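Local coordinates for protein serpin (Taeniopygia guttata, PDB 5HGC) that belongs to the serpin family, probably inhibits serine proteases, and binds a cortisol-type steroid in a pocket of its own chain, at residues 226-230 with 357-362; 272-276 with 354-358; 295-299 with 313-317; 101-107 with 124-130. All blocks are in the same frame, centred on the assembly; numbering follows the deposited sequence.

Contact 1: residues 226-230 with 357-362; sequences RLHYN and MLIFDR. With HCY ((11alpha,14beta)-11,17,21-trihydroxypregn-4-ene-3,20-dione), chain B.
The guanidinium of Arg-362 lies flat on the ring of His-228. Their centres are 3.7 Å apart and their planes differ by only 6°. NH1 of Arg-362 sits over the middle of the imidazole, and His-228 ND1 sits over the middle of the guanidinium. This is stacking and not a hydrogen bond. The Arg-362 chain bends at chi3, which turns its flat end onto the ring. Carbonyl O of Tyr-229 lies in the guanidinium plane, at its edge. Tyr-229 also meets side chains of the other strand. Tyr-229 OH is 3.6 Å from Met-357 CE, and Tyr-229 CE2 is 4.0 Å from Ile-359 CG2.

The steroid HCY is gripped by Arg-226. Arg-226 NH1 gives a hydrogen bond of 2.8 Å to O4 of HCY, at 164°. Arg-226 NH2 gives one of 2.9 Å to O5 of HCY, at 174°. Ser-261 OG and Asn-365 OD1 make further hydrogen bonds to HCY. On the other strand Phe-360 CB packs 3.5 Å from C15 of the steroid.

A second shell sets these groups. Asp-213 forms a salt bridge with Arg-226 NE, which would fix the turn of that guanidinium. Thr-234 OG1 is bonded to both Arg-226 NH1 and His-228 ND1. Carbonyls of Ser-232 and Ala-233 take up NE and NH2 of Arg-362.

Strands 222-228 and 355-361 belong to serpin sheet B, and strand 233-240 pairs antiparallel with each, so the contact reaches across it. Residues of helices 12-29 and 254-263 also line the steroid pocket beside these strands.

Contact 2: residues 272-276 with 354-358; sequences YFPKF and PFLML
Strand 272-274, with Phe-273 and Pro-274, runs nearly perpendicular to strand 355-358, with Phe-355 and Met-357, at 79° with the axes 11.1 Å apart. At that distance side chains alone make the contact. Phe-273 turns its ring edge toward the face of Phe-355 in an offset edge-to-face pair. The centroids are 5.3 Å apart and the planes meet at 66°. Phe-273 CE1 comes 3.5 Å from Phe-355 CE2. Pro-274 and Phe-355 point toward each other, with Pro-274 CG 3.9 Å from Phe-355 CZ. The ring of Phe-355 reaches both because its CG stands between the backbone N and the carbonyl carbon (chi1 63°).

The cluster is part of the buried core between the serpin sheets. Strand 265-283 pairs with strands of sheet C and sheet A along its length, and strand 355-361 belongs to sheet B. Phe-351 adds its own edge-to-face contacts to Phe-273 and Phe-355.

Cutting Phe-355 back to an alanine is likely to open a gap between the strands and leave the edge of Phe-273 and Pro-274 CG without their aromatic partner.

Met-357 makes two Met-aromatic contacts. Its extended chain brings SD to the edges of two rings. Met-357 SD is 4.2 Å from Phe-273 CZ and 4.2 Å from Phe-276 CZ. Phe-276 also places CE1 at the edge of the Phe-355 ring. Leu-323 and Val-325 of strand 316-325 cover Met-357 further.

Contact 3: residues 295-299 with 313-317; sequences DVFTN and KVSKV. Unlike the reference sequence in segment 295-299: Asn-299 (reference Ser).
Lys-313 runs its side chain along the carbonyls of the turn 296-299. Its CB lies 3.4 Å from Thr-298 O and also faces Val-296 O. CG stands between the backbone N and the carbonyl carbon (chi1 73°), and from there the chain extends straight past Phe-297 O, which is 3.6 Å from Lys-313 CD. CD and CE then pass Asn-299 OD1. At the tip, Lys-313 NZ gives a 2.8 Å hydrogen bond to Asn-299 OD1. The amine sits above the carbonyl plane, 39° out of it. Asn-299 is not the residue of the reference sequence.

With a methionine in place of Lys-313, Asn-299 OD1 is likely to lose this donor, and the Asn-299 side chain would probably be freer to turn.

The contact lies at the start of strand 316-325. In serpins this strand leads from sheet A to the reactive-centre loop. Here it pairs directly with strand 167-176, consistent with a sheet into which that loop has not been inserted.

The backbones are tied by Val-314 N to Val-296 O, 2.9 Å and nearly straight. Beside that bond, Val-296 CG2 touches Val-314 CG2 at 3.7 Å. Across the contact the Phe-297 ring is met at its edge: Val-314 O lies near its plane, and Phe-297 CE1 is 3.9 Å from Val-317 CG1. Its own neighbour Val-296 puts CG1 over one face. Helix 285-290 packs against Phe-297, and helix 55-64 packs against Val-296.

Contact 4: residues 101-107 with 124-130; sequences NAIFVTA and QLEAFTT. Unlike the reference sequence in segment 101-107: Ala-107 (reference Glu).
Strands 101-106 and 126-130 pair in parallel at one edge of serpin sheet A, joined by helix 113-123 in a beta-alpha-beta crossover. Backbone bonds pass to and fro between them. Ile-103 N bonds to Glu-126 O, and Phe-128 N to Ile-103 O at 2.8 Å. Val-105 N to Phe-128 O, also 2.8 Å, is nearly straight at 171°. Thr-130 N to Val-105 O follows, then Ala-107 N to Thr-130 O. At the other end a water accepts from Asn-101 N and donates weakly to Gln-124 O.

One face carries Phe-104 and Phe-128 side by side. Their planes are within 14°, but the rings are slid apart and barely overlap. The centroids are 5.0 Å apart, and Phe-104 CE2 touches Phe-128 CD1 at 3.5 Å. Thr-130 OG1 lies in the plane of the Phe-104 ring, at its edge, 3.5 Å from Phe-104 CD2. Tyr-145 meets Phe-128 edge-to-face, and Tyr-145 OH is hydrogen-bonded to Glu-126 OE1.

The other face turns to the crossover helix. Ile-103 CG1 is 3.6 Å from Ala-127 CB, and Ile-103 CD1 is 3.9 Å from Leu-125 CD2. Phe-115 of the helix packs on both Ile-103 and Leu-125.

The backbone bonds thus fix the parallel register. The apolar face of Ile-103, Leu-125 and Ala-127 seats helix 113-123, while the face of Phe-104 and Phe-128 packs against Tyr-145 of helix 135-149.

Along the chain contact 4 comes first and closes before the others open. Contact 3 is nested inside the loops closed by contacts 1 and 2, which end on the same strand, 355-361, and share Met-357 and Leu-358. Their centres are 13 Å apart. Contacts 3 and 4 lie on the opposite side of the chain's centre, 15 Å apart between centres and about 7 Å at the nearest atoms. The two groups are 32 to 35 Å apart between centres. Strand 167-176 pairs with both 100-106 and 316-325, and so joins contacts 3 and 4 through sheet A. The steroid-binding contact 1 and these sheet A contacts thus lie in different parts of the molecule, with no touch between them.

Contact 1: residues 226-230 with 357-362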
# COMPACT_ATOMS: atom_id res chain seq x y z
N ARG A 226 0.83 -11.22 -14.52
CA ARG A 226 1.61 -10.06 -14.17
C ARG A 226 1.76 -9.09 -15.34
O ARG A 226 2.20 -9.47 -16.42
CB ARG A 226 2.98 -10.50 -13.64
CG ARG A 226 3.85 -9.33 -13.25
CD ARG A 226 4.75 -8.96 -14.42
NE ARG A 226 5.94 -9.80 -14.37
CZ ARG A 226 6.87 -9.72 -13.43
NH1 ARG A 226 6.76 -8.79 -12.45
NH2 ARG A 226 7.88 -10.55 -13.44
N LEU A 227 1.43 -7.82 -15.10
CA LEU A 227 1.40 -6.77 -16.12
C LEU A 227 2.35 -5.70 -15.67
O LEU A 227 2.28 -5.30 -14.50
CB LEU A 227 -0.01 -6.17 -16.26
CG LEU A 227 -1.12 -7.08 -16.82
CD1 LEU A 227 -2.37 -6.29 -17.17
CD2 LEU A 227 -0.56 -7.81 -18.04
N HIS A 228 3.24 -5.24 -16.55
CA HIS A 228 4.12 -4.15 -16.18
C HIS A 228 3.45 -2.83 -16.39
O HIS A 228 2.68 -2.62 -17.36
CB HIS A 228 5.42 -4.15 -16.96
CG HIS A 228 6.30 -5.31 -16.63
ND1 HIS A 228 6.62 -5.65 -15.33
CD2 HIS A 228 6.93 -6.20 -17.42
CE1 HIS A 228 7.41 -6.71 -15.33
NE2 HIS A 228 7.61 -7.06 -16.59
N TYR A 229 3.76 -1.92 -15.48
CA TYR A 229 3.60 -0.50 -15.75
C TYR A 229 4.83 0.07 -16.50
O TYR A 229 5.98 -0.46 -16.38
CB TYR A 229 3.39 0.23 -14.44
CG TYR A 229 2.03 0.02 -13.78
CD1 TYR A 229 0.85 0.48 -14.39
CD2 TYR A 229 1.93 -0.64 -12.54
CE1 TYR A 229 -0.38 0.31 -13.76
CE2 TYR A 229 0.71 -0.84 -11.91
CZ TYR A 229 -0.43 -0.33 -12.50
OH TYR A 229 -1.63 -0.49 -11.86
N ASN A 230 4.60 1.15 -17.25
CA ASN A 230 5.71 2.01 -17.69
C ASN A 230 6.44 2.47 -16.47
O ASN A 230 5.81 2.81 -15.46
CB ASN A 230 5.19 3.23 -18.44
CG ASN A 230 4.77 2.89 -19.84
OD1 ASN A 230 3.80 3.46 -20.36
ND2 ASN A 230 5.48 1.92 -20.47
N MET A 357 -4.99 -7.73 -6.25
CA MET A 357 -4.07 -6.94 -7.05
C MET A 357 -2.87 -6.46 -6.18
O MET A 357 -3.06 -5.75 -5.14
CB MET A 357 -4.79 -5.80 -7.72
CG MET A 357 -3.83 -5.00 -8.56
SD MET A 357 -4.83 -3.87 -9.54
CE MET A 357 -3.71 -3.22 -10.79
N LEU A 358 -1.66 -6.88 -6.54
CA LEU A 358 -0.48 -6.55 -5.73
C LEU A 358 0.47 -5.73 -6.60
O LEU A 358 0.88 -6.18 -7.69
CB LEU A 358 0.21 -7.79 -5.17
CG LEU A 358 -0.71 -8.92 -4.69
CD1 LEU A 358 0.12 -10.14 -4.36
CD2 LEU A 358 -1.55 -8.49 -3.49
N ILE A 359 0.78 -4.52 -6.16
CA ILE A 359 1.58 -3.63 -6.99
C ILE A 359 2.90 -3.46 -6.33
O ILE A 359 2.94 -3.13 -5.15
CB ILE A 359 0.89 -2.30 -7.22
CG1 ILE A 359 -0.50 -2.57 -7.86
CG2 ILE A 359 1.76 -1.40 -8.05
CD1 ILE A 359 -1.48 -1.40 -7.93
N PHE A 360 3.96 -3.72 -7.07
CA PHE A 360 5.34 -3.61 -6.56
C PHE A 360 6.19 -2.63 -7.38
O PHE A 360 5.90 -2.34 -8.60
CB PHE A 360 6.07 -4.96 -6.58
CG PHE A 360 5.34 -6.09 -5.90
CD1 PHE A 360 4.43 -6.90 -6.63
CD2 PHE A 360 5.56 -6.37 -4.54
CE1 PHE A 360 3.75 -7.95 -6.03
CE2 PHE A 360 4.88 -7.42 -3.95
CZ PHE A 360 3.98 -8.22 -4.69
N ASP A 361 7.27 -2.14 -6.74
CA ASP A 361 8.34 -1.50 -7.50
C ASP A 361 9.51 -2.47 -7.78
O ASP A 361 10.09 -3.00 -6.83
CB ASP A 361 8.81 -0.22 -6.80
CG ASP A 361 9.97 0.46 -7.53
OD1 ASP A 361 10.03 0.39 -8.80
OD2 ASP A 361 10.84 1.06 -6.82
N ARG A 362 9.86 -2.67 -9.07
CA ARG A 362 10.99 -3.52 -9.49
C ARG A 362 12.38 -2.96 -9.18
O ARG A 362 13.29 -3.75 -8.97
CB ARG A 362 10.93 -3.94 -10.96
CG ARG A 362 9.78 -4.85 -11.35
CD ARG A 362 9.69 -4.87 -12.87
NE ARG A 362 8.92 -3.72 -13.35
CZ ARG A 362 8.76 -3.38 -14.63
NH1 ARG A 362 9.37 -4.12 -15.57
NH2 ARG A 362 8.01 -2.30 -14.96
C1 HCY B . 11.56 -11.77 -3.03
C2 HCY B . 11.90 -12.23 -1.61
C3 HCY B . 11.79 -11.10 -0.61
C4 HCY B . 11.09 -9.84 -0.96
C5 HCY B . 10.27 -9.82 -2.01
C6 HCY B . 9.22 -8.73 -2.10
C7 HCY B . 9.22 -8.09 -3.51
C8 HCY B . 9.33 -9.07 -4.69
C9 HCY B . 10.49 -10.05 -4.46
C10 HCY B . 10.35 -10.85 -3.14
C12 HCY B . 10.93 -10.13 -7.06
C11 HCY B . 10.89 -10.90 -5.72
C13 HCY B . 9.69 -9.19 -7.23
C14 HCY B . 9.59 -8.32 -5.98
C15 HCY B . 8.73 -7.15 -6.39
C16 HCY B . 9.06 -6.90 -7.86
C17 HCY B . 9.87 -8.13 -8.34
C18 HCY B . 8.37 -9.96 -7.51
C19 HCY B . 9.06 -11.69 -3.01
C20 HCY B . 9.51 -8.57 -9.75
C21 HCY B . 10.56 -9.15 -10.67
O1 HCY B . 12.23 -11.27 0.51
O2 HCY B . 9.87 -11.90 -5.79
O3 HCY B . 11.26 -7.75 -8.47
O4 HCY B . 8.36 -8.47 -10.15
O5 HCY B . 9.87 -10.19 -11.35

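Contact 2: residues 272-276 with 354-358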
# COMPACT_ATOMS: atom_id res chain seq x y z
N TYR A 272 -9.06 -10.40 -19.87
CA TYR A 272 -10.16 -9.59 -19.50
C TYR A 272 -9.92 -9.12 -18.07
O TYR A 272 -9.72 -9.93 -17.15
CB TYR A 272 -11.47 -10.37 -19.59
CG TYR A 272 -11.92 -10.63 -21.00
CD1 TYR A 272 -12.71 -9.71 -21.69
CD2 TYR A 272 -11.55 -11.81 -21.65
CE1 TYR A 272 -13.13 -9.95 -22.99
CE2 TYR A 272 -11.96 -12.06 -22.94
CZ TYR A 272 -12.74 -11.13 -23.61
OH TYR A 272 -13.11 -11.37 -24.90
N PHE A 273 -9.93 -7.81 -17.90
CA PHE A 273 -9.60 -7.22 -16.60
C PHE A 273 -10.42 -5.99 -16.36
O PHE A 273 -10.53 -5.18 -17.24
CB PHE A 273 -8.11 -6.91 -16.48
CG PHE A 273 -7.70 -6.60 -15.09
CD1 PHE A 273 -7.69 -7.59 -14.12
CD2 PHE A 273 -7.39 -5.29 -14.72
CE1 PHE A 273 -7.33 -7.31 -12.81
CE2 PHE A 273 -7.04 -4.98 -13.40
CZ PHE A 273 -7.01 -6.00 -12.44
N PRO A 274 -11.03 -5.84 -15.17
CA PRO A 274 -11.95 -4.69 -15.03
C PRO A 274 -11.26 -3.27 -15.02
O PRO A 274 -10.16 -3.14 -14.48
CB PRO A 274 -12.64 -4.96 -13.70
CG PRO A 274 -11.71 -5.83 -12.94
CD PRO A 274 -11.02 -6.68 -13.96
N LYS A 275 -11.85 -2.29 -15.70
CA LYS A 275 -11.60 -0.88 -15.45
C LYS A 275 -12.33 -0.52 -14.17
O LYS A 275 -13.54 -0.62 -14.11
CB LYS A 275 -12.12 -0.02 -16.60
CG LYS A 275 -12.06 1.48 -16.32
CD LYS A 275 -12.60 2.33 -17.47
CE LYS A 275 -13.22 3.63 -16.96
NZ LYS A 275 -13.56 4.50 -18.10
N PHE A 276 -11.59 -0.09 -13.15
CA PHE A 276 -12.16 0.27 -11.85
C PHE A 276 -11.24 1.24 -11.02
O PHE A 276 -10.10 1.56 -11.40
CB PHE A 276 -12.43 -1.02 -11.08
CG PHE A 276 -11.21 -1.62 -10.46
CD1 PHE A 276 -10.27 -2.29 -11.24
CD2 PHE A 276 -10.96 -1.50 -9.07
CE1 PHE A 276 -9.12 -2.84 -10.69
CE2 PHE A 276 -9.81 -2.08 -8.51
CZ PHE A 276 -8.89 -2.75 -9.31
N PRO A 354 -13.88 -12.41 -7.45
CA PRO A 354 -12.90 -11.70 -6.63
C PRO A 354 -11.44 -12.14 -6.81
O PRO A 354 -11.17 -13.34 -7.00
CB PRO A 354 -13.37 -12.01 -5.19
CG PRO A 354 -14.82 -12.26 -5.34
CD PRO A 354 -14.88 -13.07 -6.61
N PHE A 355 -10.54 -11.15 -6.74
CA PHE A 355 -9.11 -11.32 -7.03
C PHE A 355 -8.24 -10.38 -6.19
O PHE A 355 -8.73 -9.38 -5.69
CB PHE A 355 -8.87 -11.04 -8.50
CG PHE A 355 -9.20 -9.62 -8.92
CD1 PHE A 355 -10.51 -9.26 -9.26
CD2 PHE A 355 -8.16 -8.64 -9.02
CE1 PHE A 355 -10.82 -7.97 -9.64
CE2 PHE A 355 -8.46 -7.36 -9.46
CZ PHE A 355 -9.78 -7.02 -9.76
N LEU A 356 -6.96 -10.69 -6.07
CA LEU A 356 -6.00 -9.79 -5.50
C LEU A 356 -5.31 -9.00 -6.58
O LEU A 356 -5.07 -9.51 -7.71
CB LEU A 356 -4.95 -10.56 -4.72
CG LEU A 356 -5.45 -11.56 -3.68
CD1 LEU A 356 -4.27 -12.04 -2.85
CD2 LEU A 356 -6.51 -10.93 -2.79
N MET A 357 -4.99 -7.73 -6.25
CA MET A 357 -4.07 -6.94 -7.05
C MET A 357 -2.87 -6.46 -6.18
O MET A 357 -3.06 -5.75 -5.14
CB MET A 357 -4.79 -5.80 -7.72
CG MET A 357 -3.83 -5.00 -8.56
SD MET A 357 -4.83 -3.87 -9.54
CE MET A 357 -3.71 -3.22 -10.79
N LEU A 358 -1.66 -6.88 -6.54
CA LEU A 358 -0.48 -6.55 -5.73
C LEU A 358 0.47 -5.73 -6.60
O LEU A 358 0.88 -6.18 -7.69
CB LEU A 358 0.21 -7.79 -5.17
CG LEU A 358 -0.71 -8.92 -4.69
CD1 LEU A 358 0.12 -10.14 -4.36
CD2 LEU A 358 -1.55 -8.49 -3.49

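Contact 3: residues 295-299 with 313-317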
# COMPACT_ATOMS: atom_id res chain seq x y z
N ASP A 295 2.75 0.21 23.06
CA ASP A 295 3.04 1.32 23.96
C ASP A 295 2.86 2.68 23.32
O ASP A 295 2.50 3.62 24.01
CB ASP A 295 4.49 1.27 24.44
CG ASP A 295 4.82 0.01 25.25
OD1 ASP A 295 3.91 -0.84 25.50
OD2 ASP A 295 6.02 -0.10 25.63
N VAL A 296 3.13 2.77 22.01
CA VAL A 296 3.00 4.01 21.26
C VAL A 296 1.58 4.56 21.30
O VAL A 296 1.36 5.77 21.19
CB VAL A 296 3.50 3.86 19.79
CG1 VAL A 296 2.48 3.17 18.89
CG2 VAL A 296 3.90 5.21 19.22
N PHE A 297 0.62 3.66 21.47
CA PHE A 297 -0.77 4.08 21.53
C PHE A 297 -1.26 4.40 22.96
O PHE A 297 -2.34 4.97 23.15
CB PHE A 297 -1.64 3.06 20.82
CG PHE A 297 -1.26 2.84 19.38
CD1 PHE A 297 -1.50 3.83 18.42
CD2 PHE A 297 -0.69 1.63 18.98
CE1 PHE A 297 -1.18 3.60 17.10
CE2 PHE A 297 -0.37 1.39 17.65
CZ PHE A 297 -0.61 2.39 16.72
N THR A 298 -0.44 4.08 23.95
CA THR A 298 -0.86 4.14 25.33
C THR A 298 -0.12 5.24 26.08
O THR A 298 0.81 5.88 25.55
CB THR A 298 -0.65 2.76 26.05
OG1 THR A 298 0.75 2.49 26.22
CG2 THR A 298 -1.28 1.60 25.28
N ASN A 299 -0.53 5.42 27.32
CA ASN A 299 0.11 6.39 28.18
C ASN A 299 1.47 5.92 28.63
O ASN A 299 2.17 6.61 29.36
CB ASN A 299 -0.81 6.79 29.35
CG ASN A 299 -1.79 7.89 28.96
OD1 ASN A 299 -1.74 8.46 27.86
ND2 ASN A 299 -2.71 8.19 29.87
N LYS A 313 1.42 10.54 22.78
CA LYS A 313 1.08 9.19 22.33
C LYS A 313 0.31 9.36 21.04
O LYS A 313 -0.18 10.46 20.73
CB LYS A 313 0.21 8.46 23.38
CG LYS A 313 -1.23 8.99 23.42
CD LYS A 313 -2.04 8.28 24.49
CE LYS A 313 -3.35 9.04 24.71
NZ LYS A 313 -3.88 8.81 26.09
N VAL A 314 0.17 8.28 20.28
CA VAL A 314 -0.50 8.40 19.00
C VAL A 314 -1.95 8.16 19.29
O VAL A 314 -2.28 7.07 19.71
CB VAL A 314 0.07 7.42 17.95
CG1 VAL A 314 -0.63 7.54 16.61
CG2 VAL A 314 1.56 7.67 17.80
N SER A 315 -2.79 9.16 19.09
CA SER A 315 -4.22 9.02 19.35
C SER A 315 -4.91 8.22 18.24
O SER A 315 -5.73 7.37 18.51
CB SER A 315 -4.92 10.39 19.53
OG SER A 315 -4.41 11.11 20.62
N LYS A 316 -4.54 8.50 17.00
CA LYS A 316 -5.25 8.02 15.83
C LYS A 316 -4.18 8.02 14.72
O LYS A 316 -3.38 8.96 14.62
CB LYS A 316 -6.37 8.99 15.54
CG LYS A 316 -7.73 8.35 15.44
CD LYS A 316 -8.65 9.08 14.42
CE LYS A 316 -10.02 8.40 14.28
NZ LYS A 316 -10.81 8.82 13.10
N VAL A 317 -4.11 6.91 13.96
CA VAL A 317 -3.37 6.82 12.69
C VAL A 317 -4.33 6.40 11.63
O VAL A 317 -4.90 5.31 11.71
CB VAL A 317 -2.12 5.92 12.73
CG1 VAL A 317 -2.33 4.65 13.53
CG2 VAL A 317 -1.57 5.63 11.33

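Contact 4: residues 101-107 with 124-130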
# COMPACT_ATOMS: atom_id res chain seq x y z
N ASN A 101 3.28 11.43 4.32
CA ASN A 101 3.15 11.28 5.78
C ASN A 101 2.94 12.65 6.37
O ASN A 101 3.63 13.59 5.98
CB ASN A 101 4.48 10.84 6.35
CG ASN A 101 4.79 9.42 6.02
OD1 ASN A 101 3.85 8.58 5.91
ND2 ASN A 101 6.08 9.11 5.83
N ALA A 102 1.97 12.79 7.28
CA ALA A 102 1.78 14.04 8.01
C ALA A 102 1.37 13.71 9.43
O ALA A 102 0.78 12.65 9.68
CB ALA A 102 0.77 14.97 7.35
N ILE A 103 1.79 14.59 10.36
CA ILE A 103 1.31 14.59 11.73
C ILE A 103 0.58 15.86 12.09
O ILE A 103 0.96 16.94 11.68
CB ILE A 103 2.37 14.22 12.78
CG1 ILE A 103 3.54 15.20 12.79
CG2 ILE A 103 2.84 12.82 12.54
CD1 ILE A 103 4.49 15.08 13.98
N PHE A 104 -0.52 15.69 12.82
CA PHE A 104 -1.31 16.79 13.34
C PHE A 104 -1.26 16.68 14.86
O PHE A 104 -1.76 15.68 15.43
CB PHE A 104 -2.72 16.73 12.76
CG PHE A 104 -2.73 16.85 11.27
CD1 PHE A 104 -2.59 15.68 10.44
CD2 PHE A 104 -2.85 18.13 10.66
CE1 PHE A 104 -2.59 15.82 9.03
CE2 PHE A 104 -2.87 18.26 9.25
CZ PHE A 104 -2.73 17.11 8.44
N VAL A 105 -0.55 17.62 15.49
CA VAL A 105 -0.23 17.50 16.94
C VAL A 105 -1.00 18.62 17.64
O VAL A 105 -1.08 19.76 17.13
CB VAL A 105 1.29 17.60 17.26
CG1 VAL A 105 1.60 17.35 18.76
CG2 VAL A 105 2.06 16.57 16.46
N THR A 106 -1.59 18.29 18.80
CA THR A 106 -2.27 19.31 19.61
C THR A 106 -1.36 20.51 19.88
O THR A 106 -0.17 20.35 20.21
CB THR A 106 -2.79 18.76 20.93
OG1 THR A 106 -3.19 19.86 21.75
CG2 THR A 106 -1.75 17.96 21.68
N ALA A 107 -1.92 21.70 19.67
CA ALA A 107 -1.27 22.96 20.04
C ALA A 107 -0.78 22.97 21.51
O ALA A 107 0.18 23.66 21.84
CB ALA A 107 -2.19 24.13 19.74
N GLN A 124 10.55 13.23 4.64
CA GLN A 124 9.71 14.32 4.09
C GLN A 124 8.45 14.64 4.95
O GLN A 124 7.41 14.98 4.40
CB GLN A 124 9.30 14.06 2.63
CG GLN A 124 10.29 13.36 1.66
CD GLN A 124 9.62 12.91 0.31
OE1 GLN A 124 8.40 12.60 0.24
NE2 GLN A 124 10.43 12.87 -0.77
N LEU A 125 8.51 14.50 6.27
CA LEU A 125 7.37 14.82 7.14
C LEU A 125 6.95 16.29 7.08
O LEU A 125 7.79 17.25 7.18
CB LEU A 125 7.68 14.46 8.60
CG LEU A 125 6.64 15.02 9.61
CD1 LEU A 125 5.33 14.27 9.49
CD2 LEU A 125 7.13 14.96 11.07
N GLU A 126 5.64 16.46 6.94
CA GLU A 126 5.01 17.77 7.25
C GLU A 126 4.28 17.61 8.56
O GLU A 126 3.47 16.68 8.67
CB GLU A 126 4.01 18.21 6.19
CG GLU A 126 4.70 18.42 4.86
CD GLU A 126 3.83 19.00 3.76
OE1 GLU A 126 2.59 18.87 3.77
OE2 GLU A 126 4.42 19.61 2.85
N ALA A 127 4.56 18.50 9.52
CA ALA A 127 3.90 18.47 10.84
C ALA A 127 3.10 19.74 11.06
O ALA A 127 3.55 20.83 10.67
CB ALA A 127 4.97 18.34 11.91
N PHE A 128 1.92 19.61 11.67
CA PHE A 128 0.96 20.76 11.85
C PHE A 128 0.49 20.83 13.30
O PHE A 128 0.13 19.81 13.90
CB PHE A 128 -0.27 20.63 10.97
CG PHE A 128 0.05 20.59 9.50
CD1 PHE A 128 0.44 19.38 8.87
CD2 PHE A 128 -0.01 21.75 8.73
CE1 PHE A 128 0.77 19.35 7.52
CE2 PHE A 128 0.32 21.73 7.36
CZ PHE A 128 0.71 20.53 6.75
N THR A 129 0.56 22.04 13.85
CA THR A 129 -0.02 22.37 15.16
C THR A 129 -1.51 22.44 14.89
O THR A 129 -1.99 23.12 13.94
CB THR A 129 0.40 23.76 15.66
OG1 THR A 129 1.78 23.98 15.38
CG2 THR A 129 0.25 23.80 17.11
N THR A 130 -2.26 21.72 15.69
CA THR A 130 -3.68 21.58 15.38
C THR A 130 -4.48 21.81 16.66
O THR A 130 -4.19 21.21 17.70
CB THR A 130 -3.98 20.18 14.81
OG1 THR A 130 -3.21 20.00 13.63
CG2 THR A 130 -5.44 20.01 14.47
O HOH W 1 4.60 13.68 3.23
O HOH W 2 -5.53 20.21 20.75